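Local coordinates for glycosyl hydrolase (Rhizobium leguminosarum bv. trifolii, PDB 5NDX), which probably hydrolyses O-glycosidic bonds as a family 39 glycosidase, being a bacterial orthologue of human alpha-L-iduronidase, at residues A[2-8]-A[382-388]; A[100-104]-A[115-119]; A[552-556]-A[601-605]. The protein carries 2 engineered substitutions. All coordinates share one frame; numbering follows the deposited sequence.

Contact 1: residues A[2-8]-A[382-388]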
ATOM      1  N   ARG A   2      17.156  13.164  21.725  1.00 90.69           N
ATOM      2  CA  ARG A   2      16.979  12.317  22.969  1.00 82.90           C
ATOM      3  C   ARG A   2      18.055  11.187  23.053  1.00 80.63           C
ATOM      4  O   ARG A   2      18.469  10.656  22.006  1.00 74.50           O
ATOM      5  CB  ARG A   2      15.542  11.745  23.101  1.00 81.65           C
ATOM      6  CG  ARG A   2      14.903  11.177  21.818  1.00 77.33           C
ATOM      7  CD  ARG A   2      13.583  10.408  22.065  1.00 73.65           C
ATOM      8  NE  ARG A   2      12.420  11.291  22.329  1.00 64.58           N
ATOM      9  CZ  ARG A   2      11.638  11.329  23.426  1.00 62.75           C
ATOM     10  NH1 ARG A   2      11.702  10.464  24.468  1.00 51.74           N
ATOM     11  NH2 ARG A   2      10.696  12.277  23.453  1.00 66.58           N
ATOM     12  N   GLU A   3      18.559  10.837  24.250  1.00 74.01           N
ATOM     13  CA  GLU A   3      19.571   9.730  24.314  1.00 67.71           C
ATOM     14  C   GLU A   3      19.029   8.327  24.627  1.00 56.87           C
ATOM     15  O   GLU A   3      19.463   7.363  23.973  1.00 48.40           O
ATOM     16  CB  GLU A   3      20.765   9.984  25.237  1.00 69.89           C
ATOM     17  CG  GLU A   3      21.921   9.060  24.836  1.00 72.35           C
ATOM     18  CD  GLU A   3      23.208   9.383  25.528  1.00 84.12           C
ATOM     19  OE1 GLU A   3      24.273   9.556  24.831  1.00 81.85           O
ATOM     20  OE2 GLU A   3      23.119   9.458  26.786  1.00 88.83           O
ATOM     21  N   ARG A   4      18.155   8.218  25.633  1.00 47.70           N
ATOM     22  CA  ARG A   4      17.533   6.944  25.982  1.00 46.19           C
ATOM     23  C   ARG A   4      16.127   7.167  26.452  1.00 41.27           C
ATOM     24  O   ARG A   4      15.905   7.996  27.279  1.00 43.74           O
ATOM     25  CB  ARG A   4      18.315   6.160  27.035  1.00 44.13           C
ATOM     26  CG  ARG A   4      17.614   4.868  27.407  1.00 48.03           C
ATOM     27  CD  ARG A   4      18.568   3.995  28.136  1.00 50.96           C
ATOM     28  NE  ARG A   4      18.051   2.775  28.766  1.00 52.44           N
ATOM     29  CZ  ARG A   4      17.651   2.658  30.031  1.00 49.61           C
ATOM     30  NH1 ARG A   4      17.536   3.692  30.857  1.00 47.18           N
ATOM     31  NH2 ARG A   4      17.342   1.462  30.472  1.00 49.34           N
ATOM     32  N   THR A   5      15.200   6.405  25.934  1.00 36.73           N
ATOM     33  CA  THR A   5      13.829   6.476  26.368  1.00 36.90           C
ATOM     34  C   THR A   5      13.340   5.127  26.859  1.00 36.19           C
ATOM     35  O   THR A   5      13.529   4.126  26.163  1.00 34.53           O
ATOM     36  CB  THR A   5      12.908   6.970  25.227  1.00 36.78           C
ATOM     37  OG1 THR A   5      13.373   8.238  24.756  1.00 37.52           O
ATOM     38  CG2 THR A   5      11.482   7.134  25.750  1.00 37.25           C
ATOM     39  N   ARG A   6      12.716   5.098  28.034  1.00 36.02           N
ATOM     40  CA  ARG A   6      12.063   3.877  28.546  1.00 39.72           C
ATOM     41  C   ARG A   6      10.616   3.985  28.102  1.00 38.21           C
ATOM     42  O   ARG A   6       9.965   4.996  28.367  1.00 38.49           O
ATOM     43  CB  ARG A   6      12.206   3.673  30.095  1.00 44.03           C
ATOM     44  CG  ARG A   6      13.660   3.552  30.629  1.00 52.39           C
ATOM     45  CD  ARG A   6      13.903   3.377  32.183  1.00 60.18           C
ATOM     46  NE  ARG A   6      13.145   2.212  32.690  1.00 72.22           N
ATOM     47  CZ  ARG A   6      13.616   1.072  33.250  1.00 78.03           C
ATOM     48  NH1 ARG A   6      14.921   0.823  33.511  1.00 76.97           N
ATOM     49  NH2 ARG A   6      12.724   0.144  33.597  1.00 81.71           N
ATOM     50  N   ILE A   7      10.135   3.001  27.335  1.00 36.42           N
ATOM     51  CA  ILE A   7       8.745   2.976  26.870  1.00 35.86           C
ATOM     52  C   ILE A   7       8.061   1.739  27.468  1.00 36.85           C
ATOM     53  O   ILE A   7       8.583   0.639  27.324  1.00 37.24           O
ATOM     54  CB  ILE A   7       8.700   2.926  25.355  1.00 34.19           C
ATOM     55  CG1 ILE A   7       9.419   4.143  24.751  1.00 33.99           C
ATOM     56  CG2 ILE A   7       7.278   2.949  24.836  1.00 34.00           C
ATOM     57  CD1 ILE A   7       9.405   4.142  23.231  1.00 34.10           C
ATOM     58  N   ASN A   8       6.933   1.934  28.154  1.00 37.13           N
ATOM     59  CA  ASN A   8       6.119   0.861  28.661  1.00 39.51           C
ATOM     60  C   ASN A   8       4.804   0.875  27.917  1.00 37.99           C
ATOM     61  O   ASN A   8       4.085   1.889  27.886  1.00 38.39           O
ATOM     62  CB  ASN A   8       5.830   0.933  30.184  1.00 44.75           C
ATOM     63  CG  ASN A   8       4.907  -0.242  30.632  1.00 52.30           C
ATOM     64  OD1 ASN A   8       5.336  -1.393  30.796  1.00 54.51           O
ATOM     65  ND2 ASN A   8       3.606   0.037  30.727  1.00 60.22           N
ATOM     66  N   VAL A 382       0.379   3.636  26.553  1.00 39.38           N
ATOM     67  CA  VAL A 382       1.817   3.717  26.534  1.00 42.54           C
ATOM     68  C   VAL A 382       2.240   4.864  27.429  1.00 42.66           C
ATOM     69  O   VAL A 382       1.610   5.895  27.449  1.00 41.50           O
ATOM     70  CB  VAL A 382       2.382   3.839  25.069  1.00 43.87           C
ATOM     71  CG1 VAL A 382       1.595   4.815  24.262  1.00 47.19           C
ATOM     72  CG2 VAL A 382       3.844   4.280  25.065  1.00 45.00           C
ATOM     73  N   THR A 383       3.320   4.661  28.164  1.00 45.79           N
ATOM     74  CA  THR A 383       3.985   5.726  28.920  1.00 47.18           C
ATOM     75  C   THR A 383       5.459   5.684  28.551  1.00 43.49           C
ATOM     76  O   THR A 383       6.043   4.612  28.453  1.00 45.18           O
ATOM     77  CB  THR A 383       3.853   5.471  30.431  1.00 50.96           C
ATOM     78  OG1 THR A 383       4.406   4.202  30.707  1.00 60.12           O
ATOM     79  CG2 THR A 383       2.394   5.418  30.884  1.00 54.26           C
ATOM     80  N   ALA A 384       6.062   6.838  28.376  1.00 39.82           N
ATOM     81  CA  ALA A 384       7.455   6.934  28.030  1.00 40.82           C
ATOM     82  C   ALA A 384       8.146   7.925  28.958  1.00 42.44           C
ATOM     83  O   ALA A 384       7.555   8.900  29.345  1.00 41.29           O
ATOM     84  CB  ALA A 384       7.573   7.408  26.633  1.00 40.39           C
ATOM     85  N   GLU A 385       9.388   7.663  29.304  1.00 43.44           N
ATOM     86  CA  GLU A 385      10.182   8.609  30.050  1.00 46.02           C
ATOM     87  C   GLU A 385      11.513   8.733  29.336  1.00 43.50           C
ATOM     88  O   GLU A 385      12.226   7.728  29.213  1.00 38.14           O
ATOM     89  CB  GLU A 385      10.363   8.157  31.510  1.00 50.26           C
ATOM     90  CG  GLU A 385      11.261   9.102  32.377  1.00 57.27           C
ATOM     91  CD  GLU A 385      10.905  10.642  32.393  1.00 62.76           C
ATOM     92  OE1 GLU A 385       9.713  11.032  32.490  1.00 68.64           O
ATOM     93  OE2 GLU A 385      11.840  11.501  32.320  1.00 65.82           O
ATOM     94  N   PRO A 386      11.873   9.933  28.869  1.00 42.05           N
ATOM     95  CA  PRO A 386      11.027  11.110  28.845  1.00 44.67           C
ATOM     96  C   PRO A 386       9.815  10.919  27.946  1.00 42.67           C
ATOM     97  O   PRO A 386       9.834  10.026  27.097  1.00 39.87           O
ATOM     98  CB  PRO A 386      11.914  12.214  28.245  1.00 44.28           C
ATOM     99  CG  PRO A 386      13.278  11.664  28.270  1.00 46.95           C
ATOM    100  CD  PRO A 386      13.165  10.168  28.241  1.00 44.57           C
ATOM    101  N   PRO A 387       8.769  11.733  28.147  1.00 43.15           N
ATOM    102  CA  PRO A 387       7.605  11.605  27.279  1.00 44.03           C
ATOM    103  C   PRO A 387       7.956  11.769  25.812  1.00 43.60           C
ATOM    104  O   PRO A 387       8.899  12.468  25.448  1.00 43.82           O
ATOM    105  CB  PRO A 387       6.671  12.733  27.757  1.00 45.95           C
ATOM    106  CG  PRO A 387       7.010  12.849  29.242  1.00 45.86           C
ATOM    107  CD  PRO A 387       8.536  12.739  29.213  1.00 44.26           C
ATOM    108  N   LEU A 388       7.244  11.038  24.981  1.00 43.08           N
ATOM    109  CA  LEU A 388       7.467  11.097  23.542  1.00 43.48           C
ATOM    110  C   LEU A 388       6.998  12.467  23.052  1.00 43.83           C
ATOM    111  O   LEU A 388       5.994  12.964  23.529  1.00 44.24           O
ATOM    112  CB  LEU A 388       6.664  10.012  22.865  1.00 42.10           C
ATOM    113  CG  LEU A 388       7.335   8.737  22.414  1.00 42.88           C
ATOM    114  CD1 LEU A 388       8.622   8.365  23.101  1.00 41.04           C
ATOM    115  CD2 LEU A 388       6.331   7.593  22.278  1.00 42.80           C
TER
HETATM  116  O   HOH W   1       2.032   2.121  30.108  1.00 45.60           O

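Contact 2: residues A[100-104]-A[115-119]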
ATOM      1  N   PRO A 100     -14.222   6.736 -23.241  1.00 51.18           N
ATOM      2  CA  PRO A 100     -14.135   5.654 -24.225  1.00 54.51           C
ATOM      3  C   PRO A 100     -14.300   6.155 -25.677  1.00 57.14           C
ATOM      4  O   PRO A 100     -15.296   6.792 -25.984  1.00 53.69           O
ATOM      5  CB  PRO A 100     -15.288   4.735 -23.841  1.00 53.05           C
ATOM      6  CG  PRO A 100     -15.599   5.077 -22.407  1.00 52.65           C
ATOM      7  CD  PRO A 100     -15.367   6.551 -22.333  1.00 53.19           C
ATOM      8  N   SER A 101     -13.299   5.869 -26.507  1.00 58.87           N
ATOM      9  CA  SER A 101     -13.222   6.308 -27.897  1.00 61.97           C
ATOM     10  C   SER A 101     -13.416   7.822 -28.048  1.00 64.20           C
ATOM     11  O   SER A 101     -14.024   8.244 -29.006  1.00 66.46           O
ATOM     12  CB  SER A 101     -14.267   5.568 -28.742  1.00 62.28           C
ATOM     13  OG  SER A 101     -14.135   4.168 -28.654  1.00 61.70           O
ATOM     14  N   GLY A 102     -12.954   8.629 -27.094  1.00 62.16           N
ATOM     15  CA  GLY A 102     -13.198  10.080 -27.122  1.00 64.05           C
ATOM     16  C   GLY A 102     -14.657  10.549 -27.227  1.00 65.12           C
ATOM     17  O   GLY A 102     -14.912  11.681 -27.549  1.00 70.49           O
ATOM     18  N   LEU A 103     -15.620   9.699 -26.931  1.00 66.15           N
ATOM     19  CA  LEU A 103     -17.039  10.021 -27.144  1.00 67.27           C
ATOM     20  C   LEU A 103     -17.586  11.178 -26.347  1.00 66.17           C
ATOM     21  O   LEU A 103     -18.576  11.755 -26.757  1.00 69.49           O
ATOM     22  CB  LEU A 103     -17.932   8.838 -26.792  1.00 70.79           C
ATOM     23  CG  LEU A 103     -18.341   7.880 -27.896  1.00 77.32           C
ATOM     24  CD1 LEU A 103     -17.180   7.535 -28.815  1.00 77.71           C
ATOM     25  CD2 LEU A 103     -18.928   6.644 -27.229  1.00 77.38           C
ATOM     26  N   PHE A 104     -17.027  11.463 -25.180  1.00 62.21           N
ATOM     27  CA  PHE A 104     -17.570  12.502 -24.312  1.00 60.94           C
ATOM     28  C   PHE A 104     -16.825  13.809 -24.588  1.00 63.91           C
ATOM     29  O   PHE A 104     -15.612  13.839 -24.560  1.00 64.06           O
ATOM     30  CB  PHE A 104     -17.533  12.042 -22.846  1.00 59.25           C
ATOM     31  CG  PHE A 104     -18.478  10.895 -22.575  1.00 55.94           C
ATOM     32  CD1 PHE A 104     -18.097   9.580 -22.847  1.00 55.58           C
ATOM     33  CD2 PHE A 104     -19.754  11.132 -22.130  1.00 53.62           C
ATOM     34  CE1 PHE A 104     -18.978   8.524 -22.661  1.00 53.98           C
ATOM     35  CE2 PHE A 104     -20.651  10.081 -21.944  1.00 54.85           C
ATOM     36  CZ  PHE A 104     -20.265   8.776 -22.203  1.00 54.65           C
ATOM     37  N   ARG A 115     -25.862   9.655 -21.253  1.00 56.14           N
ATOM     38  CA  ARG A 115     -25.021   8.600 -21.786  1.00 58.70           C
ATOM     39  C   ARG A 115     -23.921   8.156 -20.737  1.00 55.50           C
ATOM     40  O   ARG A 115     -23.657   6.961 -20.570  1.00 52.18           O
ATOM     41  CB  ARG A 115     -24.405   9.104 -23.092  1.00 66.70           C
ATOM     42  CG  ARG A 115     -23.598   8.095 -23.891  1.00 77.63           C
ATOM     43  CD  ARG A 115     -23.453   8.433 -25.393  1.00 87.26           C
ATOM     44  NE  ARG A 115     -22.589   7.440 -26.077  1.00 98.90           N
ATOM     45  CZ  ARG A 115     -22.901   6.142 -26.299  1.00105.44           C
ATOM     46  NH1 ARG A 115     -24.074   5.620 -25.917  1.00108.84           N
ATOM     47  NH2 ARG A 115     -22.034   5.333 -26.914  1.00103.80           N
ATOM     48  N   TRP A 116     -23.337   9.126 -20.032  1.00 50.57           N
ATOM     49  CA  TRP A 116     -22.391   8.879 -18.943  1.00 52.20           C
ATOM     50  C   TRP A 116     -23.055   8.105 -17.804  1.00 52.88           C
ATOM     51  O   TRP A 116     -22.518   7.088 -17.366  1.00 50.85           O
ATOM     52  CB  TRP A 116     -21.768  10.176 -18.401  1.00 51.53           C
ATOM     53  CG  TRP A 116     -20.666   9.891 -17.435  1.00 51.65           C
ATOM     54  CD1 TRP A 116     -20.754   9.863 -16.069  1.00 48.21           C
ATOM     55  CD2 TRP A 116     -19.314   9.554 -17.761  1.00 50.10           C
ATOM     56  NE1 TRP A 116     -19.534   9.555 -15.525  1.00 48.58           N
ATOM     57  CE2 TRP A 116     -18.633   9.339 -16.537  1.00 49.89           C
ATOM     58  CE3 TRP A 116     -18.614   9.394 -18.963  1.00 49.87           C
ATOM     59  CZ2 TRP A 116     -17.267   8.986 -16.486  1.00 47.88           C
ATOM     60  CZ3 TRP A 116     -17.244   9.063 -18.915  1.00 50.06           C
ATOM     61  CH2 TRP A 116     -16.589   8.871 -17.679  1.00 48.53           C
ATOM     62  N   ARG A 117     -24.231   8.566 -17.370  1.00 52.44           N
ATOM     63  CA  ARG A 117     -25.047   7.837 -16.405  1.00 52.40           C
ATOM     64  C   ARG A 117     -25.214   6.377 -16.838  1.00 52.76           C
ATOM     65  O   ARG A 117     -25.033   5.428 -16.026  1.00 51.50           O
ATOM     66  CB  ARG A 117     -26.393   8.516 -16.192  1.00 50.93           C
ATOM     67  CG  ARG A 117     -27.357   7.769 -15.262  1.00 53.99           C
ATOM     68  CD  ARG A 117     -28.837   8.048 -15.604  1.00 54.97           C
ATOM     69  NE  ARG A 117     -29.190   7.660 -16.979  1.00 58.17           N
ATOM     70  CZ  ARG A 117     -30.229   8.155 -17.692  1.00 62.91           C
ATOM     71  NH1 ARG A 117     -31.065   9.065 -17.187  1.00 61.49           N
ATOM     72  NH2 ARG A 117     -30.431   7.753 -18.942  1.00 61.05           N
ATOM     73  N   ASP A 118     -25.509   6.188 -18.113  1.00 51.62           N
ATOM     74  CA  ASP A 118     -25.765   4.840 -18.610  1.00 52.40           C
ATOM     75  C   ASP A 118     -24.493   3.993 -18.628  1.00 48.56           C
ATOM     76  O   ASP A 118     -24.569   2.814 -18.390  1.00 47.70           O
ATOM     77  CB  ASP A 118     -26.392   4.869 -20.004  1.00 55.56           C
ATOM     78  CG  ASP A 118     -27.833   5.434 -20.009  1.00 59.45           C
ATOM     79  OD1 ASP A 118     -28.506   5.519 -18.949  1.00 60.44           O
ATOM     80  OD2 ASP A 118     -28.281   5.772 -21.111  1.00 60.46           O
ATOM     81  N   LEU A 119     -23.347   4.602 -18.928  1.00 46.88           N
ATOM     82  CA  LEU A 119     -22.045   3.919 -18.844  1.00 47.14           C
ATOM     83  C   LEU A 119     -21.769   3.397 -17.402  1.00 45.35           C
ATOM     84  O   LEU A 119     -21.446   2.228 -17.194  1.00 43.22           O
ATOM     85  CB  LEU A 119     -20.950   4.859 -19.336  1.00 48.84           C
ATOM     86  CG  LEU A 119     -19.523   4.430 -19.018  1.00 48.89           C
ATOM     87  CD1 LEU A 119     -19.231   3.090 -19.674  1.00 48.83           C
ATOM     88  CD2 LEU A 119     -18.587   5.522 -19.480  1.00 50.10           C
TER

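Contact 3: residues A[552-556]-A[601-605]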
ATOM      1  N   ARG A 552      10.105 -18.112 -11.771  1.00 38.94           N
ATOM      2  CA  ARG A 552       8.718 -18.445 -11.364  1.00 38.16           C
ATOM      3  C   ARG A 552       8.254 -17.556 -10.224  1.00 35.52           C
ATOM      4  O   ARG A 552       8.899 -17.511  -9.197  1.00 35.45           O
ATOM      5  CB  ARG A 552       8.671 -19.894 -10.908  1.00 39.31           C
ATOM      6  CG  ARG A 552       9.123 -20.909 -11.968  1.00 42.22           C
ATOM      7  CD  ARG A 552       8.155 -20.985 -13.152  1.00 44.00           C
ATOM      8  NE  ARG A 552       8.609 -21.950 -14.174  1.00 46.33           N
ATOM      9  CZ  ARG A 552       9.474 -21.703 -15.166  1.00 47.98           C
ATOM     10  NH1 ARG A 552      10.027 -20.509 -15.361  1.00 48.45           N
ATOM     11  NH2 ARG A 552       9.796 -22.668 -15.988  1.00 49.24           N
ATOM     12  N   MET A 553       7.157 -16.849 -10.405  1.00 35.50           N
ATOM     13  CA  MET A 553       6.526 -16.101  -9.359  1.00 36.59           C
ATOM     14  C   MET A 553       5.487 -16.980  -8.678  1.00 37.77           C
ATOM     15  O   MET A 553       4.616 -17.521  -9.364  1.00 38.68           O
ATOM     16  CB  MET A 553       5.843 -14.874  -9.930  1.00 37.20           C
ATOM     17  CG  MET A 553       5.254 -13.955  -8.889  1.00 38.20           C
ATOM     18  SD  MET A 553       6.633 -13.244  -7.937  1.00 39.03           S
ATOM     19  CE  MET A 553       5.755 -12.698  -6.495  1.00 40.52           C
ATOM     20  N   LEU A 554       5.594 -17.101  -7.352  1.00 35.07           N
ATOM     21  CA  LEU A 554       4.646 -17.820  -6.512  1.00 34.07           C
ATOM     22  C   LEU A 554       3.784 -16.812  -5.755  1.00 34.36           C
ATOM     23  O   LEU A 554       4.298 -15.765  -5.256  1.00 34.31           O
ATOM     24  CB  LEU A 554       5.385 -18.710  -5.514  1.00 35.08           C
ATOM     25  CG  LEU A 554       5.981 -20.040  -5.963  1.00 36.31           C
ATOM     26  CD1 LEU A 554       6.998 -19.829  -7.067  1.00 38.87           C
ATOM     27  CD2 LEU A 554       6.652 -20.785  -4.809  1.00 37.47           C
ATOM     28  N   PHE A 555       2.500 -17.123  -5.639  1.00 33.15           N
ATOM     29  CA  PHE A 555       1.506 -16.321  -4.900  1.00 34.20           C
ATOM     30  C   PHE A 555       0.617 -17.321  -4.166  1.00 34.40           C
ATOM     31  O   PHE A 555       0.286 -18.345  -4.732  1.00 35.13           O
ATOM     32  CB  PHE A 555       0.669 -15.492  -5.883  1.00 35.52           C
ATOM     33  CG  PHE A 555      -0.403 -14.664  -5.235  1.00 38.25           C
ATOM     34  CD1 PHE A 555      -0.067 -13.622  -4.329  1.00 39.61           C
ATOM     35  CD2 PHE A 555      -1.776 -14.862  -5.564  1.00 39.87           C
ATOM     36  CE1 PHE A 555      -1.063 -12.792  -3.775  1.00 39.59           C
ATOM     37  CE2 PHE A 555      -2.782 -14.063  -4.985  1.00 41.22           C
ATOM     38  CZ  PHE A 555      -2.426 -13.015  -4.086  1.00 40.98           C
ATOM     39  N   TRP A 556       0.252 -17.029  -2.921  1.00 32.07           N
ATOM     40  CA  TRP A 556      -0.562 -17.915  -2.110  1.00 31.67           C
ATOM     41  C   TRP A 556      -1.329 -17.097  -1.102  1.00 31.67           C
ATOM     42  O   TRP A 556      -1.257 -15.870  -1.136  1.00 32.56           O
ATOM     43  CB  TRP A 556       0.295 -19.010  -1.465  1.00 32.21           C
ATOM     44  CG  TRP A 556       1.299 -18.583  -0.494  1.00 32.95           C
ATOM     45  CD1 TRP A 556       1.159 -18.497   0.846  1.00 32.83           C
ATOM     46  CD2 TRP A 556       2.655 -18.251  -0.783  1.00 32.69           C
ATOM     47  NE1 TRP A 556       2.340 -18.113   1.416  1.00 33.92           N
ATOM     48  CE2 TRP A 556       3.278 -17.954   0.440  1.00 33.18           C
ATOM     49  CE3 TRP A 556       3.392 -18.140  -1.965  1.00 32.62           C
ATOM     50  CZ2 TRP A 556       4.605 -17.532   0.526  1.00 32.65           C
ATOM     51  CZ3 TRP A 556       4.754 -17.777  -1.874  1.00 33.90           C
ATOM     52  CH2 TRP A 556       5.330 -17.469  -0.620  1.00 32.44           C
ATOM     53  N   ARG A 601       8.960 -29.032  -8.616  1.00 51.90           N
ATOM     54  CA  ARG A 601       7.767 -28.929  -7.792  1.00 54.42           C
ATOM     55  C   ARG A 601       8.055 -27.976  -6.602  1.00 49.57           C
ATOM     56  O   ARG A 601       9.075 -28.125  -5.907  1.00 48.02           O
ATOM     57  CB  ARG A 601       7.359 -30.324  -7.306  1.00 60.86           C
ATOM     58  CG  ARG A 601       5.959 -30.397  -6.732  1.00 69.21           C
ATOM     59  CD  ARG A 601       5.439 -31.839  -6.579  1.00 77.67           C
ATOM     60  NE  ARG A 601       4.014 -31.822  -6.199  1.00 85.38           N
ATOM     61  CZ  ARG A 601       2.975 -31.660  -7.037  1.00 95.58           C
ATOM     62  NH1 ARG A 601       3.151 -31.539  -8.355  1.00104.14           N
ATOM     63  NH2 ARG A 601       1.726 -31.642  -6.562  1.00 96.64           N
ATOM     64  N   TYR A 602       7.130 -27.037  -6.375  1.00 44.88           N
ATOM     65  CA  TYR A 602       7.198 -26.037  -5.306  1.00 43.86           C
ATOM     66  C   TYR A 602       6.363 -26.484  -4.122  1.00 43.67           C
ATOM     67  O   TYR A 602       5.380 -27.166  -4.302  1.00 43.64           O
ATOM     68  CB  TYR A 602       6.715 -24.680  -5.827  1.00 41.48           C
ATOM     69  CG  TYR A 602       7.711 -24.027  -6.753  1.00 41.28           C
ATOM     70  CD1 TYR A 602       8.909 -23.495  -6.257  1.00 41.65           C
ATOM     71  CD2 TYR A 602       7.475 -23.958  -8.118  1.00 42.30           C
ATOM     72  CE1 TYR A 602       9.839 -22.900  -7.098  1.00 41.96           C
ATOM     73  CE2 TYR A 602       8.387 -23.348  -8.976  1.00 42.76           C
ATOM     74  CZ  TYR A 602       9.566 -22.845  -8.457  1.00 42.83           C
ATOM     75  OH  TYR A 602      10.450 -22.288  -9.305  1.00 42.88           O
ATOM     76  N   ALA A 603       6.812 -26.158  -2.919  1.00 42.42           N
ATOM     77  CA  ALA A 603       6.036 -26.311  -1.681  1.00 42.88           C
ATOM     78  C   ALA A 603       6.217 -25.032  -0.820  1.00 42.70           C
ATOM     79  O   ALA A 603       7.297 -24.434  -0.837  1.00 42.80           O
ATOM     80  CB  ALA A 603       6.500 -27.530  -0.894  1.00 42.71           C
ATOM     81  N   VAL A 604       5.152 -24.585  -0.155  1.00 40.52           N
ATOM     82  CA  VAL A 604       5.213 -23.467   0.767  1.00 41.03           C
ATOM     83  C   VAL A 604       4.770 -23.952   2.149  1.00 41.35           C
ATOM     84  O   VAL A 604       3.730 -24.609   2.241  1.00 40.25           O
ATOM     85  CB  VAL A 604       4.351 -22.292   0.259  1.00 40.71           C
ATOM     86  CG1 VAL A 604       4.440 -21.137   1.225  1.00 42.33           C
ATOM     87  CG2 VAL A 604       4.853 -21.821  -1.092  1.00 41.82           C
ATOM     88  N   CYS A 605       5.579 -23.675   3.186  1.00 39.64           N
ATOM     89  CA  CYS A 605       5.302 -24.010   4.582  1.00 41.48           C
ATOM     90  C   CYS A 605       5.110 -22.730   5.370  1.00 40.80           C
ATOM     91  O   CYS A 605       5.788 -21.751   5.105  1.00 38.96           O
ATOM     92  CB  CYS A 605       6.487 -24.793   5.183  1.00 48.42           C
ATOM     93  SG  CYS A 605       6.893 -26.246   4.130  1.00 70.57           S
TER

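Contact 1: residues A[2-8]-A[382-388]
Arg2 reaches across to the turn that follows strand 382-385 and binds its backbone. A bend at chi3 (76°) swings the guanidinium edge-on to two successive carbonyls. Arg2 NH2 makes a nearly straight 2.7 Å bond to Pro387 O. Arg2 NH1 meets Pro386 O at a longer 3.3 Å, from above that carbonyl's plane. Arg2 NH1 also donates to Thr5 OG1 at 2.8 Å. All three acceptors lie close to the guanidinium plane, an arrangement suited to arginine, and Leu388 CD1 rests over one face. The peptide before Pro386 is cis, part of the turn that presents these carbonyls.

Thr5 uses its other branch: CG2, anti to the backbone N, packs 4.0 Å from Ala384 CB. Arg6 pairs with Glu385 by two backbone hydrogen bonds, Arg6 N to Glu385 O and Glu385 N to Arg6 O, each 2.9 Å; the Arg6 guanidinium leads away to a salt bridge with Glu429. Ile7 then faces Ala384 in a non-hydrogen-bonded pair, where the small methyl of Ala384 suits CA atoms only 4.3 Å apart. Ile7 CG2 lies alongside Val382 CG2 at 3.7 Å. Asn8 closes the ladder through two backbone bonds with Thr383, and one water joins Asn8 O and ND2 to Thr383 OG1.

This antiparallel pairing sits within a large mixed sheet. Strand 4-10 runs between 378-385 and 422-431, hydrogen-bonding on its second edge to Ala425, Arg427 and Glu429, while the apolar side chains of Ile7 and Leu388 meet Ile397 of strand 395-401 and Arg2 NE forms a salt bridge with Asp393.

Contact 2: residues A[100-104]-A[115-119]
Phe104 points its side chain at helix 110-131, with CG anti to its own carbonyl carbon (chi1 -67°), which sets the ring in front of Trp116. From CB the bond to CG leads straight into the aromatic contact, for Phe104 CG already lies 3.9 Å from Trp116 CE3. On one edge of the ring CD1 and CE1 lie nearest Trp116 CE3, with CZ3 a little farther off, and CE1 also approaches Leu119 CD2. On the other edge Phe104 CD2 lies 3.8 Å from Trp116 CE3. Next to it Phe104 CE2 comes down onto the helix backbone, 3.4 Å from Trp116 N. At the tip Phe104 CZ meets Arg115 CG at 3.8 Å, an aliphatic part of a charged side chain. The indole thus presents its edge to the face of the phenyl ring, CE3 standing over the centre, in a T-shaped pair with planes at 90° and centroids 4.9 Å apart.

Segment 100-104 belongs to the loop after the third strand of a TIM barrel, 91-95, and the helix it packs against is the one this loop leads into. With an alanine in place of Phe104, the Trp116 edge would probably lose the aromatic face it meets, and a gap would open between loop and helix.

Smaller contacts flank the ring. Pro100 CG touches Leu119 CD2 at 4.2 Å, compact and rigid where the chain turns. Leu103 CD2 sits at the edge of the Arg115 guanidinium, 3.4 Å from NH2, and the two side chains cross obliquely. Leu119 CD2 also lies over one face of the indole. Beyond the pair, Trp116 meets the rings of Tyr62 and Tyr162 and packs on Ala165 and Cys166 of helix 155-171.

Contact 3: residues A[552-556]-A[601-605]
Leu554 and Tyr602 meet in the first of two CH-pi contacts that join these strands. Leu554 CD1 stands 4.0 Å from the centroid of the phenol ring, only 2° off its normal, so the methyl lies squarely over the centre. Farther along, Val604 CG1 sits 3.8 Å from the centroid of the five-membered ring of Trp556, over the face but offset toward the rim, its nearest atom being Trp556 CE2. This methyl is anti to the backbone N (chi1 -179°), which turns it to the indole, while Val604 CG2 takes a looser place, 4.1 Å from Trp556 CE3. The beta-branch of valine gives two methyls to the indole, one close to the shared edge of its rings and one farther out.

Plain apolar packing fills in between. Leu554 CD2 lies 3.8 Å from Tyr602 CD1 and reaches Val604 CG2 at 4.3 Å, bridging the two partners. No backbone pairing is possible, because the axes pass 9.6 Å apart: the strands face each other across a sandwich, one from the sheet 536-545, 549-557, 590-594 and the other from the sheet 579-580, 566-572, 601-607, 618-620. Three strands facing four in this order match the topology of a fibronectin type III domain, and alternate residues Leu554, Trp556, Tyr602 and Val604 fill its interior.

Polar groups find their partners outside the two segments. Arg552 lays CB and CG beside the Tyr602 hydroxyl, with Arg552 CG 3.3 Å from Tyr602 OH, and a bend at chi2 carries the guanidinium off to a salt bridge with Glu550. The tyrosine hydroxyl itself is hydrogen-bonded to His593 ND1. On the other side of strand 549-557, Met553 and Phe555 point to helix 36-45, and behind strand 601-607 Cys605 forms a disulfide with Cys617.

In the fold
The chain begins in the mixed beta sheet, where residues 2-8 form strand 4-10, then leaves to build the whole eight-stranded TIM barrel. It returns at 382-388 to pair with its own start, so contact 1 closes a loop of more than 370 residues. Contact 2 is nested inside that loop, a short local closure within the barrel's third beta-alpha unit, about 58 Å from contact 1 centre to centre and on the opposite side of the chain's centre. Contact 3 follows in series, after contact 1 has closed: it joins the two sheets of the C-terminal sandwich. Centre to centre it is about 43 Å from each of the others, and none of the three touch.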